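Local coordinates for putative membrane protein COG4129 (Clostridium difficile, PDB 3KMI) that probably helps export aromatic acids across the cell membrane, the helical piece given here being its C-terminal domain, at the interface of chains A and B. Numbering follows the deposited sequence. Chains: chain A/B, Putative membrane protein COG4129.

Contact 1: the interface of chains A and B. Residues chain A 140, 144-145, 151, 154; chain B 144-145, 147, 151.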
ATOM      1  N   LYS A 140       3.835 -17.390  -9.437  1.00 23.04           N
ATOM      2  CA  LYS A 140       5.131 -17.148 -10.055  1.00 24.69           C
ATOM      3  C   LYS A 140       5.593 -18.347 -10.861  1.00 24.73           C
ATOM      4  O   LYS A 140       6.268 -18.189 -11.884  1.00 25.36           O
ATOM      5  CB  LYS A 140       6.197 -16.782  -9.013  1.00 25.30           C
ATOM      6  CG  LYS A 140       7.469 -16.185  -9.636  1.00 27.87           C
ATOM      7  CD  LYS A 140       8.651 -16.129  -8.671  1.00 30.42           C
ATOM      8  CE  LYS A 140       9.597 -17.318  -8.825  1.00 31.47           C
ATOM      9  NZ  LYS A 140      10.946 -17.006  -8.258  1.00 30.28           N
ATOM     10  N   LEU A 144       4.333 -19.444 -18.479  0.50 21.63           N
ATOM     11  CA  LEU A 144       4.536 -18.065 -18.939  0.50 21.25           C
ATOM     12  C   LEU A 144       3.326 -17.557 -19.733  0.50 21.15           C
ATOM     13  O   LEU A 144       2.596 -18.363 -20.314  0.50 21.23           O
ATOM     14  CB  LEU A 144       5.816 -17.966 -19.785  0.50 21.02           C
ATOM     15  CG  LEU A 144       7.160 -17.808 -19.061  0.50 20.37           C
ATOM     16  CD1 LEU A 144       7.399 -18.938 -18.072  0.50 19.91           C
ATOM     17  CD2 LEU A 144       8.302 -17.722 -20.060  0.50 20.33           C
ATOM     18  N   PRO A 145       3.100 -16.224 -19.745  1.00 21.04           N
ATOM     19  CA  PRO A 145       1.956 -15.663 -20.489  1.00 20.90           C
ATOM     20  C   PRO A 145       2.096 -15.795 -22.001  1.00 20.46           C
ATOM     21  O   PRO A 145       3.178 -15.596 -22.536  1.00 20.52           O
ATOM     22  CB  PRO A 145       1.965 -14.171 -20.097  1.00 20.85           C
ATOM     23  CG  PRO A 145       2.816 -14.079 -18.903  1.00 21.10           C
ATOM     24  CD  PRO A 145       3.838 -15.151 -19.051  1.00 20.77           C
ATOM     25  N   PHE A 151      -0.071 -11.362 -19.699  1.00 11.59           N
ATOM     26  CA  PHE A 151       0.984 -10.774 -18.865  1.00 11.42           C
ATOM     27  C   PHE A 151       0.412  -9.725 -17.908  1.00 10.79           C
ATOM     28  O   PHE A 151       0.664  -9.774 -16.698  1.00 10.79           O
ATOM     29  CB  PHE A 151       2.086 -10.174 -19.747  1.00 11.09           C
ATOM     30  CG  PHE A 151       3.194  -9.503 -18.980  1.00 10.57           C
ATOM     31  CD1 PHE A 151       4.335 -10.219 -18.605  1.00 10.79           C
ATOM     32  CD2 PHE A 151       3.113  -8.136 -18.670  1.00 10.83           C
ATOM     33  CE1 PHE A 151       5.390  -9.571 -17.918  1.00 13.33           C
ATOM     34  CE2 PHE A 151       4.123  -7.496 -17.982  1.00  9.39           C
ATOM     35  CZ  PHE A 151       5.272  -8.205 -17.606  1.00 12.25           C
ATOM     36  N   ARG A 154      -1.965 -11.053 -15.087  0.50  9.98           N
ATOM     37  CA  ARG A 154      -1.175 -11.732 -14.077  0.50  9.93           C
ATOM     38  C   ARG A 154      -0.530 -10.728 -13.149  0.50  9.92           C
ATOM     39  O   ARG A 154      -0.638 -10.859 -11.924  0.50 10.46           O
ATOM     40  CB  ARG A 154      -0.111 -12.603 -14.749  0.50  9.86           C
ATOM     41  CG  ARG A 154      -0.707 -13.740 -15.539  0.50  9.85           C
ATOM     42  CD  ARG A 154      -0.466 -15.062 -14.869  0.50  9.88           C
ATOM     43  NE  ARG A 154       0.834 -15.645 -15.194  0.50  7.72           N
ATOM     44  CZ  ARG A 154       1.879 -15.624 -14.375  0.50  7.69           C
ATOM     45  NH1 ARG A 154       1.772 -15.043 -13.184  0.50  6.66           N
ATOM     46  NH2 ARG A 154       3.022 -16.183 -14.742  0.50  4.88           N
TER
ATOM     47  N   LEU B 144       7.398 -10.378 -26.167  1.00 27.40           N
ATOM     48  CA  LEU B 144       7.122 -11.256 -25.029  1.00 27.59           C
ATOM     49  C   LEU B 144       8.397 -11.864 -24.420  1.00 27.21           C
ATOM     50  O   LEU B 144       9.340 -12.173 -25.142  1.00 27.11           O
ATOM     51  CB  LEU B 144       6.159 -12.368 -25.457  1.00 27.47           C
ATOM     52  CG  LEU B 144       4.682 -12.001 -25.634  1.00 28.42           C
ATOM     53  CD1 LEU B 144       3.997 -12.904 -26.650  1.00 28.56           C
ATOM     54  CD2 LEU B 144       3.954 -12.044 -24.296  1.00 29.42           C
ATOM     55  N   PRO B 145       8.420 -12.040 -23.090  1.00 27.25           N
ATOM     56  CA  PRO B 145       9.567 -12.651 -22.409  1.00 27.42           C
ATOM     57  C   PRO B 145       9.767 -14.127 -22.783  1.00 27.89           C
ATOM     58  O   PRO B 145       8.933 -14.980 -22.452  1.00 28.41           O
ATOM     59  CB  PRO B 145       9.202 -12.534 -20.929  1.00 27.57           C
ATOM     60  CG  PRO B 145       8.076 -11.544 -20.854  1.00 27.14           C
ATOM     61  CD  PRO B 145       7.355 -11.649 -22.145  1.00 27.09           C
ATOM     62  N   ASP B 147      12.636 -16.368 -22.106  1.00 27.53           N
ATOM     63  CA  ASP B 147      13.107 -17.126 -20.956  1.00 26.88           C
ATOM     64  C   ASP B 147      12.188 -16.921 -19.751  1.00 26.16           C
ATOM     65  O   ASP B 147      11.451 -15.932 -19.689  1.00 25.98           O
ATOM     66  CB  ASP B 147      14.516 -16.645 -20.599  1.00 27.04           C
ATOM     67  CG  ASP B 147      15.358 -17.723 -19.959  1.00 27.21           C
ATOM     68  OD1 ASP B 147      14.797 -18.588 -19.238  1.00 26.57           O
ATOM     69  OD2 ASP B 147      16.591 -17.698 -20.181  1.00 26.37           O
ATOM     70  N   PHE B 151      11.090 -13.301 -18.141  1.00 18.60           N
ATOM     71  CA  PHE B 151       9.742 -12.996 -17.745  1.00 17.43           C
ATOM     72  C   PHE B 151       9.741 -12.464 -16.314  1.00 16.19           C
ATOM     73  O   PHE B 151       8.994 -11.545 -15.993  1.00 16.48           O
ATOM     74  CB  PHE B 151       8.839 -14.236 -17.849  1.00 17.54           C
ATOM     75  CG  PHE B 151       7.709 -14.220 -16.870  1.00 17.70           C
ATOM     76  CD1 PHE B 151       6.534 -13.551 -17.169  1.00 18.45           C
ATOM     77  CD2 PHE B 151       7.845 -14.824 -15.621  1.00 18.74           C
ATOM     78  CE1 PHE B 151       5.506 -13.494 -16.246  1.00 19.90           C
ATOM     79  CE2 PHE B 151       6.830 -14.781 -14.695  1.00 19.75           C
ATOM     80  CZ  PHE B 151       5.649 -14.114 -15.008  1.00 21.34           C
TER
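B:Phe151 of helix 148-176 packs against A:Leu144, A:Pro145 and A:Arg154. Both chains are copies of the helical C-terminal domain of the putative aromatic acid exporter family. The contact belongs to a pairing of copies in the crystal, which may or may not form in the cell. No hydrogen bond crosses this patch. CG of B:Phe151 is anti to its backbone N (chi1 151°, well short of a full 180°), and this sends the ring out towards chain A. At the root of the side chain, B:Phe151 CB lies 4.1 Å from A:Leu144 CG. The two side chains run past each other in opposite directions. Further out, the CD1-CE1 side of the ring meets the pyrrolidine ring of A:Pro145, with B:Phe151 CD1 3.7 Å from A:Pro145 CD. A:Pro145 crosses the phenyl at about a right angle, off one face and outside the rim at the CD1-CE1 side. At the tip, B:Phe151 CZ is 3.4 Å from the guanidinium nitrogen NH2 of A:Arg154. That nitrogen lies on the same side of the ring plane, also outside the rim. The guanidinium is tilted 46° from the ring plane, so the two do not stack flat. The arginine chain bends at chi2 and chi3 to bring its head there. A:Phe151 CD1 comes up to the CE1 edge, slightly to the other side of the ring plane, 4.2 Å from B:Phe151 CE1. A:Leu144 also reaches backbone of chain B. Its CD2 methyl lies 3.6 Å from the carbonyl O of B:Asp147 and 3.7 Å from that of B:Pro145. In the reverse direction, B:Leu144 CD2 sits 4.0 Å from A:Pro145 O.

Contact 2: the interface of chains A and B. Residues chain A 148, 151-152; chain B 140, 144, 158.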
ATOM      1  N   ARG A 148       0.290 -10.268 -24.281  0.50 16.02           N
ATOM      2  CA  ARG A 148       0.360  -9.061 -23.456  0.50 15.51           C
ATOM      3  C   ARG A 148      -0.806  -8.959 -22.483  0.50 15.14           C
ATOM      4  O   ARG A 148      -0.615  -8.637 -21.309  0.50 14.79           O
ATOM      5  CB  ARG A 148       0.405  -7.806 -24.331  0.50 15.61           C
ATOM      6  CG  ARG A 148       0.043  -6.526 -23.580  0.50 16.29           C
ATOM      7  CD  ARG A 148       0.097  -5.306 -24.494  0.50 18.17           C
ATOM      8  NE  ARG A 148      -0.428  -4.093 -23.864  0.50 18.03           N
ATOM      9  CZ  ARG A 148      -1.723  -3.829 -23.707  0.50 18.33           C
ATOM     10  NH1 ARG A 148      -2.645  -4.702 -24.107  0.50 17.90           N
ATOM     11  NH2 ARG A 148      -2.100  -2.691 -23.135  0.50 17.90           N
ATOM     12  N   PHE A 151      -0.071 -11.362 -19.699  1.00 11.59           N
ATOM     13  CA  PHE A 151       0.984 -10.774 -18.865  1.00 11.42           C
ATOM     14  C   PHE A 151       0.412  -9.725 -17.908  1.00 10.79           C
ATOM     15  O   PHE A 151       0.664  -9.774 -16.698  1.00 10.79           O
ATOM     16  CB  PHE A 151       2.086 -10.174 -19.747  1.00 11.09           C
ATOM     17  CG  PHE A 151       3.194  -9.503 -18.980  1.00 10.57           C
ATOM     18  CD1 PHE A 151       4.335 -10.219 -18.605  1.00 10.79           C
ATOM     19  CD2 PHE A 151       3.113  -8.136 -18.670  1.00 10.83           C
ATOM     20  CE1 PHE A 151       5.390  -9.571 -17.918  1.00 13.33           C
ATOM     21  CE2 PHE A 151       4.123  -7.496 -17.982  1.00  9.39           C
ATOM     22  CZ  PHE A 151       5.272  -8.205 -17.606  1.00 12.25           C
ATOM     23  N   GLU A 152      -0.390  -8.805 -18.441  1.00 10.73           N
ATOM     24  CA  GLU A 152      -0.965  -7.736 -17.612  1.00 10.23           C
ATOM     25  C   GLU A 152      -1.920  -8.244 -16.543  1.00 10.05           C
ATOM     26  O   GLU A 152      -1.920  -7.722 -15.427  1.00  9.40           O
ATOM     27  CB  GLU A 152      -1.593  -6.624 -18.453  1.00 11.29           C
ATOM     28  CG  GLU A 152      -0.609  -5.960 -19.445  1.00 13.31           C
ATOM     29  CD  GLU A 152      -1.178  -4.732 -20.154  1.00 17.56           C
ATOM     30  OE1 GLU A 152      -2.328  -4.325 -19.873  1.00 20.30           O
ATOM     31  OE2 GLU A 152      -0.458  -4.152 -20.992  1.00 20.65           O
TER
ATOM     32  N   LYS B 140       6.122  -1.898 -22.618  1.00 21.33           N
ATOM     33  CA  LYS B 140       4.975  -2.702 -23.077  1.00 21.68           C
ATOM     34  C   LYS B 140       5.127  -3.119 -24.524  1.00 22.17           C
ATOM     35  O   LYS B 140       4.470  -4.058 -24.976  1.00 22.06           O
ATOM     36  CB  LYS B 140       3.633  -1.976 -22.934  1.00 22.17           C
ATOM     37  CG  LYS B 140       2.919  -2.091 -21.552  1.00 23.54           C
ATOM     38  CD  LYS B 140       3.041  -3.468 -20.855  1.00 23.79           C
ATOM     39  CE  LYS B 140       2.279  -4.582 -21.554  1.00 24.51           C
ATOM     40  NZ  LYS B 140       2.868  -5.900 -21.210  1.00 24.39           N
ATOM     41  N   LEU B 144       7.398 -10.378 -26.167  1.00 27.40           N
ATOM     42  CA  LEU B 144       7.122 -11.256 -25.029  1.00 27.59           C
ATOM     43  C   LEU B 144       8.397 -11.864 -24.420  1.00 27.21           C
ATOM     44  O   LEU B 144       9.340 -12.173 -25.142  1.00 27.11           O
ATOM     45  CB  LEU B 144       6.159 -12.368 -25.457  1.00 27.47           C
ATOM     46  CG  LEU B 144       4.682 -12.001 -25.634  1.00 28.42           C
ATOM     47  CD1 LEU B 144       3.997 -12.904 -26.650  1.00 28.56           C
ATOM     48  CD2 LEU B 144       3.954 -12.044 -24.296  1.00 29.42           C
ATOM     49  N   PHE B 158       7.698  -4.199 -14.497  1.00  5.29           N
ATOM     50  CA  PHE B 158       6.281  -3.814 -14.678  1.00  5.31           C
ATOM     51  C   PHE B 158       5.601  -3.467 -13.342  1.00  4.76           C
ATOM     52  O   PHE B 158       4.940  -2.425 -13.204  1.00  4.20           O
ATOM     53  CB  PHE B 158       5.486  -4.928 -15.384  1.00  6.12           C
ATOM     54  CG  PHE B 158       4.063  -4.518 -15.751  1.00  7.59           C
ATOM     55  CD1 PHE B 158       3.799  -3.868 -16.958  1.00  7.64           C
ATOM     56  CD2 PHE B 158       3.007  -4.757 -14.880  1.00  8.57           C
ATOM     57  CE1 PHE B 158       2.496  -3.483 -17.298  1.00  8.88           C
ATOM     58  CE2 PHE B 158       1.694  -4.366 -15.213  1.00  8.99           C
ATOM     59  CZ  PHE B 158       1.443  -3.736 -16.431  1.00  9.42           C
TER
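A:Phe151 and B:Phe158 meet edge to face between two copies of helix 148-176. This helix belongs to the C-terminal domain of the putative aromatic acid exporter family. The pairing of the copies is that of the deposited assembly and may not be the one in the cell. The aromatic contact has A:Phe151 as the edge and B:Phe158 as the face. The ring centroids are 5.4 Å apart and the planes stand at 84°. A:Phe151 CE2 points at the face of B:Phe158 and lies 3.7 Å from its CG. The neighbouring A:Phe151 CZ is 4.0 Å from B:Phe158 CB. CG anti to the backbone N (chi1 178°) points the A:Phe151 ring edge-on at B:Phe158. The two side chains slide past each other in opposite directions.

The charged contacts gather at A:Glu152. Within chain A its carboxylate forms a salt bridge with A:Arg148, one helical turn earlier, with OE2 2.9 Å from NE. The carboxyl carbon lies over the centre of one guanidinium face, so the acid approaches from above the plane. Across the interface, the amine NZ of B:Lys140 makes a long salt bridge to A:Glu152 OE2 at 3.8 Å. This pair is doubtful, because CE of the lysine is modelled too close to the same carboxylate. The carboxylate may ease the repulsion between the two basic side chains. The same amine lies near A:Phe151 CD2, off the ring plane and beside the rim, but its placing carries the same doubt.

Apolar packing involves the stem of B:Lys140, which bends at chi2 and chi3 and crosses the extended A:Arg148 chain at about a right angle. A:Arg148 CG is 3.6 Å from B:Lys140 CE, a value to be taken with caution given the placing of CE.

The C-alpha centres of contact 1 and contact 2 are about 7 Å apart, so the two form neighbouring parts of one A-B interface. Both include A:Phe151 and B:Leu144. Helix 148-176 of both chains enters both contacts. Helix 124-140 enters through its last residue, from chain A in contact 1 and chain B in contact 2. Contact 1 is mainly apolar, whereas contact 2 adds charged groups to aromatic packing. The matching residues do not make equivalent contacts in the two chains, in keeping with an interface that is not an exact two-fold. This pairing may or may not serve the full-length membrane protein.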